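Local coordinates for protein D-glycero-D-manno-heptose 1-phosphate kinase (Bacteroides thetaiotaomicron, PDB 3K85) that probably phosphorylates D-glycero-D-manno-heptose 1-phosphate at the expense of ATP, as a sugar kinase of the GHMP family, at residues Pro9-Leu14 with Gly157-Tyr162; Asn38-Cys43 with Gln330-Gly335; Thr103-Pro108 with Leu113-Thr118. All coordinates share one frame; numbering follows the deposited sequence.

In the fold
The three contacts meet around strand 4-15 of the large mixed sheet, with centres 10 to 12 Å apart. The centre of contact 1 lies about 4 Å from the centre of the chain, nearer than those of the other two; this partly buried contact joins that strand to the start of helix 159-166 by a salt bridge. Contact 3, also partly buried, brings the end of strand 99-105 against the first turn of helix 115-131 through a threonine methyl packed on an asparagine amide, and one hydroxyl bond. Contact 2, at the surface, ties the corner at Asn38 to loop 330-335 with hydrogen bonds to main-chain atoms. Strand 39-47 runs between strands 4-15 and 99-105, linking all three.

Contact 1: residues Pro9-Leu14 with Gly157-Tyr162; sequences PLRLGL and GKQDQY
Arg11 reaches from strand 4-15 over to the first turn of helix 159-166, where its guanidinium edge meets the carboxylate of Asp160. The grip is side-on, and both nitrogens converge on a single oxygen: NH2 of Arg11 lies 2.7 Å from OD1 of Asp160, and NE of Arg11 lies 3.0 Å from the same OD1. That oxygen sits close to the guanidinium plane, while the carboxylate is turned 58° against it, and both nitrogens approach OD1 from one face of the carboxylate. NH2 comes in on the syn side with an N-H...O angle of 147°; NE comes from well above the plane, and its bond is the more bent of the two. Arg11 has CG between the backbone N and the carbonyl carbon (chi1 60°) and bends again at chi2, which curls the chain so that NE and NH2 face the helix start. NH1 is used elsewhere, on the carbonyl oxygen of Gly112 in the neighbouring glycine-rich loop, so the guanidinium is fixed from two directions. Strand 4-15 and the start of helix 159-166 thus place an arginine against an aspartate, an arrangement consistent with the arginine-aspartate pair at the active site of galactokinases. Gln159, next to Asp160, extends toward the same strand. Its OE1 is 4.0 Å from NE of Arg11 and 4.4 Å from CA of Gly13, and takes its hydrogen bond instead from ND2 of Asn34 on strand 30-37. Asp20 OD2 accepts from the backbone N of Gln159, at the start of the same helix.

Contact 2: residues Asn38-Cys43 with Gln330-Gly335; sequences NLYAYC and QFIDDG
Asn38 and Gln330 lie side by side at the surface and bind each other through two hydrogen bonds. In the first, the backbone N of Asn38 donates a hydrogen bond to O of Gln330, 2.7 Å away and fairly straight, with an N-H...O angle of 155°. The second returns from the other segment: the backbone N of Gln330 donates to OD1 of Asn38 at 2.8 Å. This donor stands above the carbonyl plane of the amide, 49° out of it, and so does not use a lone pair. N and O of Gln330 are thus both satisfied by Asn38. The amide comes within range of N of Gln330 because CG of Asn38 sits between the backbone N and the carbonyl carbon (chi1 58°), at the corner the chain turns at Asn38.

The apolar half of the contact is small. Ile332 sets CG1 at the edge of the Tyr40 ring, 3.2 Å from OH of Tyr40, and the two side chains cross at about a right angle. Next along the loop, N of Phe331 donates to Glu196, O of Ile332 accepts from OG1 of Thr36, and Asp333 forms a salt bridge with Lys186 of the second subunit. Loop 330-335 leads into strand 337-340, which pairs antiparallel with strand 4-15, itself a neighbour of strand 39-47; the contact therefore joins the corner at Asn38 to the approach to that C-terminal strand. Across the two segments, the hydrogen bonds use only main-chain atoms of Gln330, so they do not involve its side-chain amide.

Contact 3: residues Thr103-Pro108 with Leu113-Thr118; sequences TYNDAP and LGTSST
Thr115 lies obliquely across Asn105 and presses its methyl against the amide: CG2 of Thr115 is 3.2 Å from ND2 of Asn105 and 3.5 Å from its CG. With CG2 anti to the backbone N, the methyl is directed at strand 99-105 while the hydroxyl swings toward the loop beyond it. There OG1 of Thr115 donates to the carbonyl O of Pro108 at 3.1 Å, tilted 24° from the carbonyl plane; the same oxygen also takes a bond from OG of Ser111. Pro108 opens the glycine-rich loop that leads through Gly114, the N-cap residue, into helix 115-131; the loop and the helix N terminus bind the ATP phosphates in GHMP kinases, as is probable here. On the strand side, OD1 of Asn105 is held in an Asx turn, accepting on a lone pair from the backbone N of Ala107 at 2.9 Å. The bond fixes how the amide is turned and leaves ND2, buried by the contact, facing the threonine methyl and without a hydrogen-bond partner in the model. Ala107 CB fills in beside them, 3.8 Å from OG1 of Thr115 and 4.2 Å from CD1 of Leu113.

Contact 1: residues Pro9-Leu14 with Gly157-Tyr162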
ATOM      1  N   PRO A   9      -5.675 -14.650  -9.017  1.00 24.35           N
ATOM      2  CA  PRO A   9      -6.694 -13.784  -9.602  1.00 24.77           C
ATOM      3  C   PRO A   9      -6.286 -13.128 -10.914  1.00 25.23           C
ATOM      4  O   PRO A   9      -5.103 -13.001 -11.228  1.00 26.15           O
ATOM      5  CB  PRO A   9      -6.933 -12.760  -8.497  1.00 23.60           C
ATOM      6  CG  PRO A   9      -5.546 -12.553  -7.966  1.00 22.57           C
ATOM      7  CD  PRO A   9      -4.982 -13.974  -7.903  1.00 24.73           C
ATOM      8  N   LEU A  10      -7.290 -12.723 -11.683  1.00 28.44           N
ATOM      9  CA  LEU A  10      -7.070 -12.043 -12.949  1.00 31.53           C
ATOM     10  C   LEU A  10      -7.042 -10.587 -12.532  1.00 32.26           C
ATOM     11  O   LEU A  10      -7.200 -10.285 -11.354  1.00 32.75           O
ATOM     12  CB  LEU A  10      -8.222 -12.312 -13.923  1.00 32.86           C
ATOM     13  CG  LEU A  10      -8.422 -13.769 -14.368  1.00 35.98           C
ATOM     14  CD1 LEU A  10      -9.752 -13.888 -15.090  1.00 36.62           C
ATOM     15  CD2 LEU A  10      -7.280 -14.220 -15.279  1.00 36.32           C
ATOM     16  N   ARG A  11      -6.854  -9.678 -13.475  1.00 34.41           N
ATOM     17  CA  ARG A  11      -6.773  -8.281 -13.104  1.00 34.69           C
ATOM     18  C   ARG A  11      -7.369  -7.333 -14.116  1.00 32.92           C
ATOM     19  O   ARG A  11      -7.614  -7.697 -15.253  1.00 33.29           O
ATOM     20  CB  ARG A  11      -5.307  -7.921 -12.871  1.00 37.63           C
ATOM     21  CG  ARG A  11      -4.419  -8.132 -14.093  1.00 40.90           C
ATOM     22  CD  ARG A  11      -4.650  -7.037 -15.125  1.00 44.36           C
ATOM     23  NE  ARG A  11      -3.898  -7.240 -16.358  1.00 45.76           N
ATOM     24  CZ  ARG A  11      -4.444  -7.170 -17.568  1.00 47.79           C
ATOM     25  NH1 ARG A  11      -5.738  -6.912 -17.691  1.00 46.80           N
ATOM     26  NH2 ARG A  11      -3.701  -7.344 -18.652  1.00 47.61           N
ATOM     27  N   LEU A  12      -7.591  -6.104 -13.675  1.00 33.85           N
ATOM     28  CA  LEU A  12      -8.122  -5.047 -14.513  1.00 33.62           C
ATOM     29  C   LEU A  12      -6.975  -4.073 -14.696  1.00 36.84           C
ATOM     30  O   LEU A  12      -6.301  -3.713 -13.726  1.00 35.94           O
ATOM     31  CB  LEU A  12      -9.262  -4.329 -13.808  1.00 32.41           C
ATOM     32  CG  LEU A  12     -10.666  -4.461 -14.378  1.00 32.46           C
ATOM     33  CD1 LEU A  12     -10.905  -5.865 -14.908  1.00 30.96           C
ATOM     34  CD2 LEU A  12     -11.654  -4.119 -13.271  1.00 32.97           C
ATOM     35  N   GLY A  13      -6.746  -3.660 -15.940  1.00 38.36           N
ATOM     36  CA  GLY A  13      -5.689  -2.708 -16.215  1.00 38.71           C
ATOM     37  C   GLY A  13      -6.299  -1.336 -16.032  1.00 38.44           C
ATOM     38  O   GLY A  13      -6.968  -0.822 -16.928  1.00 40.98           O
ATOM     39  N   LEU A  14      -6.081  -0.737 -14.872  1.00 35.25           N
ATOM     40  CA  LEU A  14      -6.657   0.568 -14.614  1.00 33.47           C
ATOM     41  C   LEU A  14      -5.987   1.678 -15.403  1.00 32.82           C
ATOM     42  O   LEU A  14      -6.672   2.553 -15.926  1.00 34.31           O
ATOM     43  CB  LEU A  14      -6.632   0.869 -13.114  1.00 29.80           C
ATOM     44  CG  LEU A  14      -7.463  -0.147 -12.315  1.00 30.09           C
ATOM     45  CD1 LEU A  14      -7.391   0.141 -10.839  1.00 28.13           C
ATOM     46  CD2 LEU A  14      -8.903  -0.100 -12.795  1.00 30.10           C
ATOM     47  N   GLY A 157       3.469  -7.872 -22.225  1.00 43.55           N
ATOM     48  CA  GLY A 157       4.058  -7.030 -21.194  1.00 39.61           C
ATOM     49  C   GLY A 157       4.483  -7.746 -19.918  1.00 38.36           C
ATOM     50  O   GLY A 157       4.757  -8.945 -19.924  1.00 35.09           O
ATOM     51  N   LYS A 158       4.528  -7.017 -18.808  1.00 37.33           N
ATOM     52  CA  LYS A 158       4.958  -7.617 -17.550  1.00 34.96           C
ATOM     53  C   LYS A 158       3.947  -7.448 -16.423  1.00 32.71           C
ATOM     54  O   LYS A 158       3.966  -8.193 -15.445  1.00 33.09           O
ATOM     55  CB  LYS A 158       6.289  -6.999 -17.110  1.00 36.36           C
ATOM     56  CG  LYS A 158       7.338  -6.885 -18.218  1.00 38.28           C
ATOM     57  CD  LYS A 158       8.539  -6.073 -17.753  1.00 39.25           C
ATOM     58  CE  LYS A 158       9.533  -5.795 -18.892  1.00 43.09           C
ATOM     59  NZ  LYS A 158       9.010  -4.840 -19.922  1.00 40.95           N
ATOM     60  N   GLN A 159       3.058  -6.477 -16.555  1.00 30.80           N
ATOM     61  CA  GLN A 159       2.097  -6.223 -15.497  1.00 32.69           C
ATOM     62  C   GLN A 159       1.292  -7.444 -15.033  1.00 33.09           C
ATOM     63  O   GLN A 159       1.085  -7.624 -13.826  1.00 33.66           O
ATOM     64  CB  GLN A 159       1.158  -5.075 -15.891  1.00 31.07           C
ATOM     65  CG  GLN A 159       0.149  -5.392 -16.974  1.00 32.80           C
ATOM     66  CD  GLN A 159      -0.953  -4.363 -17.020  1.00 32.81           C
ATOM     67  OE1 GLN A 159      -1.540  -4.030 -15.989  1.00 35.30           O
ATOM     68  NE2 GLN A 159      -1.248  -3.851 -18.211  1.00 34.68           N
ATOM     69  N   ASP A 160       0.877  -8.286 -15.981  1.00 32.66           N
ATOM     70  CA  ASP A 160       0.091  -9.487 -15.691  1.00 31.34           C
ATOM     71  C   ASP A 160       0.725 -10.467 -14.718  1.00 30.92           C
ATOM     72  O   ASP A 160       0.072 -10.927 -13.784  1.00 30.77           O
ATOM     73  CB  ASP A 160      -0.235 -10.244 -16.983  1.00 32.27           C
ATOM     74  CG  ASP A 160      -1.080  -9.432 -17.935  1.00 34.34           C
ATOM     75  OD1 ASP A 160      -1.413  -8.267 -17.605  1.00 33.85           O
ATOM     76  OD2 ASP A 160      -1.408  -9.963 -19.019  1.00 38.45           O
ATOM     77  N   GLN A 161       1.984 -10.812 -14.931  1.00 29.48           N
ATOM     78  CA  GLN A 161       2.620 -11.758 -14.022  1.00 30.02           C
ATOM     79  C   GLN A 161       2.673 -11.227 -12.588  1.00 28.68           C
ATOM     80  O   GLN A 161       2.374 -11.945 -11.629  1.00 27.09           O
ATOM     81  CB  GLN A 161       4.045 -12.096 -14.485  1.00 30.74           C
ATOM     82  CG  GLN A 161       4.124 -12.991 -15.722  1.00 30.19           C
ATOM     83  CD  GLN A 161       3.962 -12.229 -17.029  1.00 28.34           C
ATOM     84  OE1 GLN A 161       3.565 -11.067 -17.052  1.00 24.96           O
ATOM     85  NE2 GLN A 161       4.273 -12.899 -18.134  1.00 33.74           N
ATOM     86  N   TYR A 162       3.041  -9.959 -12.448  1.00 27.28           N
ATOM     87  CA  TYR A 162       3.167  -9.354 -11.129  1.00 25.76           C
ATOM     88  C   TYR A 162       1.832  -9.163 -10.421  1.00 24.71           C
ATOM     89  O   TYR A 162       1.738  -9.356  -9.202  1.00 21.83           O
ATOM     90  CB  TYR A 162       3.916  -8.021 -11.241  1.00 25.44           C
ATOM     91  CG  TYR A 162       5.399  -8.189 -11.482  1.00 22.87           C
ATOM     92  CD1 TYR A 162       6.289  -8.267 -10.413  1.00 24.21           C
ATOM     93  CD2 TYR A 162       5.904  -8.354 -12.772  1.00 23.44           C
ATOM     94  CE1 TYR A 162       7.647  -8.513 -10.616  1.00 24.02           C
ATOM     95  CE2 TYR A 162       7.271  -8.606 -12.988  1.00 24.57           C
ATOM     96  CZ  TYR A 162       8.129  -8.688 -11.905  1.00 26.12           C
ATOM     97  OH  TYR A 162       9.462  -9.002 -12.091  1.00 28.15           O
TER

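Contact 2: residues Asn38-Cys43 with Gln330-Gly335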
ATOM      1  N   ASN A  38     -12.035 -10.822  -8.430  1.00 26.82           N
ATOM      2  CA  ASN A  38     -12.480 -12.159  -8.039  1.00 27.98           C
ATOM      3  C   ASN A  38     -12.722 -13.217  -9.119  1.00 28.17           C
ATOM      4  O   ASN A  38     -13.585 -14.086  -8.951  1.00 29.54           O
ATOM      5  CB  ASN A  38     -13.724 -12.058  -7.150  1.00 29.06           C
ATOM      6  CG  ASN A  38     -14.863 -11.328  -7.822  1.00 31.01           C
ATOM      7  OD1 ASN A  38     -14.722 -10.807  -8.933  1.00 32.08           O
ATOM      8  ND2 ASN A  38     -16.001 -11.268  -7.143  1.00 31.16           N
ATOM      9  N   LEU A  39     -11.971 -13.150 -10.213  1.00 27.53           N
ATOM     10  CA  LEU A  39     -12.059 -14.153 -11.278  1.00 29.66           C
ATOM     11  C   LEU A  39     -10.692 -14.831 -11.222  1.00 29.40           C
ATOM     12  O   LEU A  39      -9.666 -14.171 -11.376  1.00 30.07           O
ATOM     13  CB  LEU A  39     -12.305 -13.490 -12.637  1.00 31.65           C
ATOM     14  CG  LEU A  39     -13.786 -13.266 -12.978  1.00 33.23           C
ATOM     15  CD1 LEU A  39     -14.550 -12.769 -11.756  1.00 35.30           C
ATOM     16  CD2 LEU A  39     -13.896 -12.271 -14.109  1.00 33.25           C
ATOM     17  N   TYR A  40     -10.681 -16.145 -11.019  1.00 27.48           N
ATOM     18  CA  TYR A  40      -9.435 -16.869 -10.838  1.00 26.72           C
ATOM     19  C   TYR A  40      -9.026 -17.979 -11.801  1.00 27.40           C
ATOM     20  O   TYR A  40      -9.740 -18.329 -12.741  1.00 28.66           O
ATOM     21  CB  TYR A  40      -9.441 -17.477  -9.439  1.00 26.24           C
ATOM     22  CG  TYR A  40      -9.777 -16.517  -8.318  1.00 29.87           C
ATOM     23  CD1 TYR A  40      -8.761 -15.884  -7.587  1.00 29.42           C
ATOM     24  CD2 TYR A  40     -11.111 -16.291  -7.934  1.00 28.44           C
ATOM     25  CE1 TYR A  40      -9.057 -15.062  -6.494  1.00 27.62           C
ATOM     26  CE2 TYR A  40     -11.418 -15.466  -6.842  1.00 29.15           C
ATOM     27  CZ  TYR A  40     -10.380 -14.859  -6.125  1.00 30.89           C
ATOM     28  OH  TYR A  40     -10.654 -14.071  -5.026  1.00 29.47           O
ATOM     29  N   ALA A  41      -7.846 -18.527 -11.506  1.00 24.58           N
ATOM     30  CA  ALA A  41      -7.246 -19.653 -12.207  1.00 23.18           C
ATOM     31  C   ALA A  41      -7.056 -20.623 -11.051  1.00 23.35           C
ATOM     32  O   ALA A  41      -6.578 -20.229  -9.986  1.00 23.36           O
ATOM     33  CB  ALA A  41      -5.884 -19.264 -12.799  1.00 20.24           C
ATOM     34  N   TYR A  42      -7.436 -21.879 -11.223  1.00 21.52           N
ATOM     35  CA  TYR A  42      -7.282 -22.818 -10.122  1.00 21.33           C
ATOM     36  C   TYR A  42      -6.434 -23.958 -10.600  1.00 21.35           C
ATOM     37  O   TYR A  42      -6.355 -24.224 -11.785  1.00 22.36           O
ATOM     38  CB  TYR A  42      -8.635 -23.374  -9.660  1.00 21.05           C
ATOM     39  CG  TYR A  42      -9.705 -22.324  -9.447  1.00 22.79           C
ATOM     40  CD1 TYR A  42     -10.154 -21.985  -8.159  1.00 23.51           C
ATOM     41  CD2 TYR A  42     -10.291 -21.687 -10.534  1.00 21.94           C
ATOM     42  CE1 TYR A  42     -11.175 -21.032  -7.978  1.00 23.32           C
ATOM     43  CE2 TYR A  42     -11.298 -20.739 -10.363  1.00 25.16           C
ATOM     44  CZ  TYR A  42     -11.739 -20.413  -9.094  1.00 24.23           C
ATOM     45  OH  TYR A  42     -12.719 -19.446  -8.968  1.00 28.37           O
ATOM     46  N   CYS A  43      -5.801 -24.638  -9.663  1.00 21.63           N
ATOM     47  CA  CYS A  43      -4.964 -25.758 -10.006  1.00 23.28           C
ATOM     48  C   CYS A  43      -4.817 -26.633  -8.783  1.00 24.62           C
ATOM     49  O   CYS A  43      -4.680 -26.133  -7.670  1.00 25.28           O
ATOM     50  CB  CYS A  43      -3.584 -25.269 -10.470  1.00 22.62           C
ATOM     51  SG  CYS A  43      -2.323 -26.578 -10.584  1.00 27.52           S
ATOM     52  N   GLN A 330     -15.691  -8.279  -8.436  1.00 31.95           N
ATOM     53  CA  GLN A 330     -15.356  -7.597  -7.206  1.00 31.70           C
ATOM     54  C   GLN A 330     -13.827  -7.593  -7.143  1.00 28.74           C
ATOM     55  O   GLN A 330     -13.173  -8.526  -7.620  1.00 27.34           O
ATOM     56  CB  GLN A 330     -15.937  -8.338  -5.999  1.00 35.02           C
ATOM     57  CG  GLN A 330     -17.458  -8.317  -5.940  1.00 41.31           C
ATOM     58  CD  GLN A 330     -18.008  -6.902  -5.873  1.00 44.84           C
ATOM     59  OE1 GLN A 330     -17.679  -6.143  -4.960  1.00 47.66           O
ATOM     60  NE2 GLN A 330     -18.847  -6.540  -6.841  1.00 46.93           N
ATOM     61  N   PHE A 331     -13.264  -6.529  -6.588  1.00 25.67           N
ATOM     62  CA  PHE A 331     -11.822  -6.428  -6.447  1.00 25.33           C
ATOM     63  C   PHE A 331     -11.410  -7.371  -5.333  1.00 23.97           C
ATOM     64  O   PHE A 331     -12.128  -7.513  -4.345  1.00 23.95           O
ATOM     65  CB  PHE A 331     -11.435  -5.001  -6.083  1.00 22.50           C
ATOM     66  CG  PHE A 331     -11.559  -4.039  -7.218  1.00 21.08           C
ATOM     67  CD1 PHE A 331     -10.699  -4.121  -8.311  1.00 21.63           C
ATOM     68  CD2 PHE A 331     -12.530  -3.051  -7.199  1.00 19.42           C
ATOM     69  CE1 PHE A 331     -10.803  -3.230  -9.368  1.00 19.17           C
ATOM     70  CE2 PHE A 331     -12.648  -2.151  -8.248  1.00 21.88           C
ATOM     71  CZ  PHE A 331     -11.783  -2.238  -9.335  1.00 21.66           C
ATOM     72  N   ILE A 332     -10.274  -8.035  -5.491  1.00 23.45           N
ATOM     73  CA  ILE A 332      -9.810  -8.944  -4.455  1.00 26.15           C
ATOM     74  C   ILE A 332      -8.422  -8.447  -4.056  1.00 28.53           C
ATOM     75  O   ILE A 332      -7.602  -8.129  -4.918  1.00 28.28           O
ATOM     76  CB  ILE A 332      -9.790 -10.417  -4.975  1.00 26.33           C
ATOM     77  CG1 ILE A 332      -9.371 -11.367  -3.855  1.00 27.54           C
ATOM     78  CG2 ILE A 332      -8.853 -10.556  -6.145  1.00 30.01           C
ATOM     79  CD1 ILE A 332     -10.341 -11.384  -2.670  1.00 29.15           C
ATOM     80  N   ASP A 333      -8.157  -8.357  -2.755  1.00 31.11           N
ATOM     81  CA  ASP A 333      -6.872  -7.839  -2.285  1.00 35.51           C
ATOM     82  C   ASP A 333      -5.723  -8.827  -2.184  1.00 35.81           C
ATOM     83  O   ASP A 333      -4.573  -8.418  -2.022  1.00 37.43           O
ATOM     84  CB  ASP A 333      -7.029  -7.161  -0.923  1.00 38.68           C
ATOM     85  CG  ASP A 333      -5.759  -6.430  -0.495  1.00 43.85           C
ATOM     86  OD1 ASP A 333      -5.443  -5.385  -1.103  1.00 44.40           O
ATOM     87  OD2 ASP A 333      -5.070  -6.906   0.439  1.00 46.73           O
ATOM     88  N   ASP A 334      -6.019 -10.117  -2.277  1.00 34.98           N
ATOM     89  CA  ASP A 334      -4.981 -11.130  -2.171  1.00 35.55           C
ATOM     90  C   ASP A 334      -4.408 -11.575  -3.506  1.00 32.84           C
ATOM     91  O   ASP A 334      -5.068 -11.508  -4.536  1.00 34.79           O
ATOM     92  CB  ASP A 334      -5.524 -12.346  -1.419  1.00 40.89           C
ATOM     93  CG  ASP A 334      -5.556 -12.135   0.081  1.00 46.00           C
ATOM     94  OD1 ASP A 334      -5.706 -10.968   0.518  1.00 47.78           O
ATOM     95  OD2 ASP A 334      -5.441 -13.139   0.821  1.00 48.93           O
ATOM     96  N   GLY A 335      -3.167 -12.025  -3.479  1.00 28.95           N
ATOM     97  CA  GLY A 335      -2.538 -12.507  -4.687  1.00 26.07           C
ATOM     98  C   GLY A 335      -2.641 -14.018  -4.684  1.00 23.92           C
ATOM     99  O   GLY A 335      -3.346 -14.600  -3.864  1.00 23.37           O
TER

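Contact 3: residues Thr103-Pro108 with Leu113-Thr118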
ATOM      1  N   THR A 103      -6.646 -28.351 -14.044  1.00 36.20           N
ATOM      2  CA  THR A 103      -6.575 -26.931 -14.288  1.00 36.82           C
ATOM      3  C   THR A 103      -7.791 -26.322 -14.966  1.00 37.02           C
ATOM      4  O   THR A 103      -8.325 -26.894 -15.908  1.00 38.24           O
ATOM      5  CB  THR A 103      -5.331 -26.636 -15.163  1.00 37.06           C
ATOM      6  OG1 THR A 103      -4.139 -26.797 -14.386  1.00 39.74           O
ATOM      7  CG2 THR A 103      -5.369 -25.254 -15.687  1.00 38.46           C
ATOM      8  N   TYR A 104      -8.227 -25.161 -14.482  1.00 36.68           N
ATOM      9  CA  TYR A 104      -9.334 -24.449 -15.111  1.00 38.35           C
ATOM     10  C   TYR A 104      -9.291 -22.971 -14.748  1.00 37.27           C
ATOM     11  O   TYR A 104      -8.744 -22.594 -13.721  1.00 35.05           O
ATOM     12  CB  TYR A 104     -10.699 -25.102 -14.796  1.00 41.20           C
ATOM     13  CG  TYR A 104     -11.298 -24.864 -13.435  1.00 43.95           C
ATOM     14  CD1 TYR A 104     -12.090 -23.739 -13.185  1.00 45.58           C
ATOM     15  CD2 TYR A 104     -11.106 -25.785 -12.399  1.00 45.48           C
ATOM     16  CE1 TYR A 104     -12.681 -23.532 -11.928  1.00 46.73           C
ATOM     17  CE2 TYR A 104     -11.691 -25.590 -11.140  1.00 47.20           C
ATOM     18  CZ  TYR A 104     -12.475 -24.460 -10.909  1.00 46.15           C
ATOM     19  OH  TYR A 104     -13.026 -24.257  -9.658  1.00 44.55           O
ATOM     20  N   ASN A 105      -9.846 -22.149 -15.631  1.00 39.21           N
ATOM     21  CA  ASN A 105      -9.852 -20.699 -15.489  1.00 41.72           C
ATOM     22  C   ASN A 105     -11.288 -20.182 -15.556  1.00 43.47           C
ATOM     23  O   ASN A 105     -12.168 -20.867 -16.064  1.00 42.77           O
ATOM     24  CB  ASN A 105      -9.017 -20.103 -16.633  1.00 44.42           C
ATOM     25  CG  ASN A 105      -8.476 -18.720 -16.320  1.00 48.13           C
ATOM     26  OD1 ASN A 105      -9.222 -17.739 -16.286  1.00 49.72           O
ATOM     27  ND2 ASN A 105      -7.164 -18.633 -16.088  1.00 48.82           N
ATOM     28  N   ASP A 106     -11.526 -18.982 -15.027  1.00 47.06           N
ATOM     29  CA  ASP A 106     -12.863 -18.384 -15.050  1.00 50.19           C
ATOM     30  C   ASP A 106     -13.005 -17.443 -16.240  1.00 52.31           C
ATOM     31  O   ASP A 106     -14.037 -16.792 -16.401  1.00 52.51           O
ATOM     32  CB  ASP A 106     -13.156 -17.594 -13.765  1.00 49.13           C
ATOM     33  CG  ASP A 106     -13.369 -18.487 -12.556  1.00 50.35           C
ATOM     34  OD1 ASP A 106     -13.898 -19.606 -12.726  1.00 50.57           O
ATOM     35  OD2 ASP A 106     -13.023 -18.060 -11.432  1.00 48.64           O
ATOM     36  N   ALA A 107     -11.965 -17.363 -17.066  1.00 55.16           N
ATOM     37  CA  ALA A 107     -11.994 -16.497 -18.243  1.00 59.14           C
ATOM     38  C   ALA A 107     -11.290 -17.141 -19.443  1.00 62.41           C
ATOM     39  O   ALA A 107     -10.226 -17.757 -19.303  1.00 61.69           O
ATOM     40  CB  ALA A 107     -11.354 -15.157 -17.917  1.00 57.71           C
ATOM     41  N   PRO A 108     -11.882 -16.999 -20.646  1.00 65.25           N
ATOM     42  CA  PRO A 108     -11.367 -17.545 -21.910  1.00 67.28           C
ATOM     43  C   PRO A 108      -9.977 -17.060 -22.367  1.00 69.47           C
ATOM     44  O   PRO A 108      -9.359 -16.200 -21.732  1.00 68.32           O
ATOM     45  CB  PRO A 108     -12.475 -17.196 -22.908  1.00 66.86           C
ATOM     46  CG  PRO A 108     -13.061 -15.936 -22.335  1.00 66.08           C
ATOM     47  CD  PRO A 108     -13.142 -16.266 -20.869  1.00 65.13           C
ATOM     48  N   LEU A 113      -7.637 -10.022 -19.516  1.00 51.66           N
ATOM     49  CA  LEU A 113      -7.523  -9.939 -18.068  1.00 47.59           C
ATOM     50  C   LEU A 113      -6.260 -10.636 -17.604  1.00 44.22           C
ATOM     51  O   LEU A 113      -6.089 -10.880 -16.413  1.00 44.50           O
ATOM     52  CB  LEU A 113      -8.729 -10.612 -17.415  1.00 48.13           C
ATOM     53  CG  LEU A 113     -10.101 -10.062 -17.796  1.00 48.18           C
ATOM     54  CD1 LEU A 113     -11.181 -11.026 -17.351  1.00 48.96           C
ATOM     55  CD2 LEU A 113     -10.291  -8.697 -17.155  1.00 49.38           C
ATOM     56  N   GLY A 114      -5.391 -10.967 -18.556  1.00 41.63           N
ATOM     57  CA  GLY A 114      -4.147 -11.651 -18.248  1.00 36.86           C
ATOM     58  C   GLY A 114      -4.315 -13.120 -17.885  1.00 34.96           C
ATOM     59  O   GLY A 114      -3.557 -13.645 -17.061  1.00 32.73           O
ATOM     60  N   THR A 115      -5.286 -13.787 -18.509  1.00 32.28           N
ATOM     61  CA  THR A 115      -5.569 -15.197 -18.235  1.00 32.06           C
ATOM     62  C   THR A 115      -4.353 -16.094 -18.186  1.00 30.65           C
ATOM     63  O   THR A 115      -4.132 -16.813 -17.210  1.00 29.59           O
ATOM     64  CB  THR A 115      -6.517 -15.807 -19.280  1.00 33.28           C
ATOM     65  OG1 THR A 115      -7.782 -15.137 -19.234  1.00 36.02           O
ATOM     66  CG2 THR A 115      -6.727 -17.289 -18.989  1.00 33.31           C
ATOM     67  N   SER A 116      -3.572 -16.051 -19.256  1.00 31.48           N
ATOM     68  CA  SER A 116      -2.371 -16.865 -19.385  1.00 30.69           C
ATOM     69  C   SER A 116      -1.368 -16.663 -18.243  1.00 27.55           C
ATOM     70  O   SER A 116      -0.960 -17.617 -17.577  1.00 25.15           O
ATOM     71  CB  SER A 116      -1.709 -16.559 -20.734  1.00 34.50           C
ATOM     72  OG  SER A 116      -0.651 -17.461 -21.006  1.00 36.81           O
ATOM     73  N   SER A 117      -0.964 -15.421 -18.019  1.00 27.53           N
ATOM     74  CA  SER A 117      -0.007 -15.140 -16.954  1.00 28.32           C
ATOM     75  C   SER A 117      -0.568 -15.554 -15.590  1.00 27.64           C
ATOM     76  O   SER A 117       0.140 -16.113 -14.752  1.00 26.86           O
ATOM     77  CB  SER A 117       0.336 -13.655 -16.963  1.00 30.52           C
ATOM     78  OG  SER A 117       0.807 -13.266 -18.245  1.00 34.64           O
ATOM     79  N   THR A 118      -1.850 -15.294 -15.373  1.00 27.93           N
ATOM     80  CA  THR A 118      -2.468 -15.660 -14.112  1.00 28.04           C
ATOM     81  C   THR A 118      -2.360 -17.159 -13.912  1.00 28.86           C
ATOM     82  O   THR A 118      -1.991 -17.614 -12.820  1.00 30.39           O
ATOM     83  CB  THR A 118      -3.940 -15.228 -14.072  1.00 28.10           C
ATOM     84  OG1 THR A 118      -4.004 -13.807 -13.919  1.00 28.43           O
ATOM     85  CG2 THR A 118      -4.672 -15.889 -12.921  1.00 25.80           C
TER